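Local coordinates for N-acyl-D-glutamate deacylase (Bordetella bronchiseptica, PDB 3GIP), which hydrolyses N-acyl-D-glutamate to D-glutamate and a carboxylate, as a zinc-binding member of the amidohydrolase superfamily, at residues A415-L420 and P472-R477. Numbering follows the deposited sequence.
Sequences AERGVL and PGQVLR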
loop_
_atom_site.group_PDB
_atom_site.type_symbol
_atom_site.label_atom_id
_atom_site.label_comp_id
_atom_site.label_asym_id
_atom_site.label_seq_id
_atom_site.Cartn_x
_atom_site.Cartn_y
_atom_site.Cartn_z
ATOM N N ALA A 415 -5.398 6.091 -15.427
ATOM C CA ALA A 415 -6.030 5.896 -16.719
ATOM C C ALA A 415 -5.354 4.743 -17.447
ATOM O O ALA A 415 -4.136 4.572 -17.376
ATOM C CB ALA A 415 -5.933 7.170 -17.550
ATOM N N GLU A 416 -6.165 3.946 -18.132
ATOM C CA GLU A 416 -5.683 2.811 -18.905
ATOM C C GLU A 416 -4.985 1.726 -18.090
ATOM O O GLU A 416 -4.100 1.034 -18.593
ATOM C CB GLU A 416 -4.762 3.303 -20.024
ATOM C CG GLU A 416 -5.445 4.286 -20.964
ATOM C CD GLU A 416 -6.672 3.694 -21.634
ATOM O OE1 GLU A 416 -7.492 4.471 -22.168
ATOM O OE2 GLU A 416 -6.817 2.452 -21.634
ATOM N N ARG A 417 -5.388 1.581 -16.831
ATOM C CA ARG A 417 -4.835 0.552 -15.956
ATOM C C ARG A 417 -5.923 0.001 -15.052
ATOM O O ARG A 417 -6.950 0.646 -14.838
ATOM C CB ARG A 417 -3.701 1.102 -15.086
ATOM C CG ARG A 417 -2.422 1.361 -15.841
ATOM C CD ARG A 417 -1.284 1.750 -14.914
ATOM N NE ARG A 417 -0.213 2.373 -15.681
ATOM C CZ ARG A 417 0.649 1.713 -16.445
ATOM N NH1 ARG A 417 0.586 0.391 -16.539
ATOM N NH2 ARG A 417 1.554 2.384 -17.145
ATOM N N GLY A 418 -5.691 -1.195 -14.524
ATOM C CA GLY A 418 -6.652 -1.808 -13.627
ATOM C C GLY A 418 -7.794 -2.547 -14.295
ATOM O O GLY A 418 -8.705 -3.020 -13.616
ATOM N N VAL A 419 -7.758 -2.648 -15.619
ATOM C CA VAL A 419 -8.807 -3.348 -16.354
ATOM C C VAL A 419 -8.237 -4.009 -17.598
ATOM O O VAL A 419 -7.313 -3.488 -18.221
ATOM C CB VAL A 419 -9.932 -2.387 -16.809
ATOM C CG1 VAL A 419 -10.710 -1.873 -15.609
ATOM C CG2 VAL A 419 -9.332 -1.228 -17.591
ATOM N N LEU A 420 -8.778 -5.167 -17.952
ATOM C CA LEU A 420 -8.326 -5.847 -19.153
ATOM C C LEU A 420 -9.293 -5.488 -20.275
ATOM O O LEU A 420 -10.348 -6.103 -20.423
ATOM C CB LEU A 420 -8.289 -7.369 -18.951
ATOM C CG LEU A 420 -7.281 -7.912 -17.931
ATOM C CD1 LEU A 420 -7.289 -9.432 -17.986
ATOM C CD2 LEU A 420 -5.876 -7.384 -18.230
ATOM N N PRO A 472 10.495 -2.974 -16.894
ATOM C CA PRO A 472 9.313 -2.389 -17.542
ATOM C C PRO A 472 8.412 -1.419 -16.779
ATOM O O PRO A 472 7.505 -0.828 -17.372
ATOM C CB PRO A 472 8.544 -3.622 -17.988
ATOM C CG PRO A 472 8.738 -4.528 -16.816
ATOM C CD PRO A 472 10.219 -4.365 -16.484
ATOM N N GLY A 473 8.643 -1.258 -15.482
ATOM C CA GLY A 473 7.811 -0.358 -14.699
ATOM C C GLY A 473 7.862 1.089 -15.151
ATOM O O GLY A 473 8.869 1.551 -15.691
ATOM N N GLN A 474 6.768 1.808 -14.924
ATOM C CA GLN A 474 6.677 3.213 -15.294
ATOM C C GLN A 474 6.304 4.065 -14.095
ATOM O O GLN A 474 5.646 3.595 -13.167
ATOM C CB GLN A 474 5.604 3.422 -16.366
ATOM C CG GLN A 474 5.935 2.893 -17.747
ATOM C CD GLN A 474 4.787 3.101 -18.719
ATOM O OE1 GLN A 474 4.134 4.145 -18.706
ATOM N NE2 GLN A 474 4.540 2.112 -19.571
ATOM N N VAL A 475 6.739 5.319 -14.109
ATOM C CA VAL A 475 6.375 6.236 -13.042
ATOM C C VAL A 475 5.003 6.730 -13.474
ATOM O O VAL A 475 4.854 7.286 -14.562
ATOM C CB VAL A 475 7.338 7.433 -12.954
ATOM C CG1 VAL A 475 6.810 8.448 -11.948
ATOM C CG2 VAL A 475 8.716 6.958 -12.545
ATOM N N LEU A 476 3.995 6.511 -12.639
ATOM C CA LEU A 476 2.647 6.937 -12.984
ATOM C C LEU A 476 2.405 8.379 -12.551
ATOM O O LEU A 476 1.857 8.639 -11.480
ATOM C CB LEU A 476 1.621 6.001 -12.339
ATOM C CG LEU A 476 1.861 4.508 -12.607
ATOM C CD1 LEU A 476 0.699 3.702 -12.040
ATOM C CD2 LEU A 476 2.004 4.252 -14.109
ATOM N N ARG A 477 2.826 9.316 -13.395
ATOM C CA ARG A 477 2.657 10.735 -13.114
ATOM C C ARG A 477 1.209 11.165 -13.304
ATOM O O ARG A 477 0.643 11.012 -14.390
ATOM C CB ARG A 477 3.550 11.569 -14.034
ATOM C CG ARG A 477 5.043 11.440 -13.772
ATOM C CD ARG A 477 5.806 12.422 -14.656
ATOM N NE ARG A 477 7.217 12.550 -14.301
ATOM C CZ ARG A 477 8.160 11.660 -14.593
ATOM N NH1 ARG A 477 7.860 10.549 -15.254
ATOM N NH2 ARG A 477 9.415 11.892 -14.230
#
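With CG anti to its carbonyl carbon (chi1 -73°) and the chain running extended from CG to NE, R417 carries its guanidinium across to Q474 and L476 of the C-terminal segment. L476 likewise has CG opposite its own carbonyl carbon (chi1 -52°), which turns its branch toward the arginine. L476 CD2 does most of the touching, 3.3 Å from R417 NE and 3.6 Å from R417 NH2, coming at the guanidinium obliquely. L476 CD1 packs further back along the arginine, 4.0 Å from R417 CD. Q474 arrives differently, at the guanidinium edge, where its OE1 lies near the plane and 3.5 Å from R417 NH2. The angle is too poor for a hydrogen bond, and the amide plane stands 82° from that of the guanidinium, nearly perpendicular. The contact is therefore mainly van der Waals packing, to which the amide oxygen may add a weak attraction for the cation.

What holds the buried charge lies elsewhere: NH1 of R417 forms a salt bridge with D427, and W425 makes a cation-pi contact with the same side chain. These partners probably fix the rotation of the group that Q474 meets at its edge and L476 CD2 obliquely. R417 belongs to the loop between helix 406-412 and strand 428-431, whereas Q474 and L476 sit in the C-terminal tail after strand 460-463. Both tail residues share backbone hydrogen bonds with V140 of 139-145, a parallel strand of the amidohydrolase TIM barrel, and V475, directed away from 415-420, packs on helix 124-133.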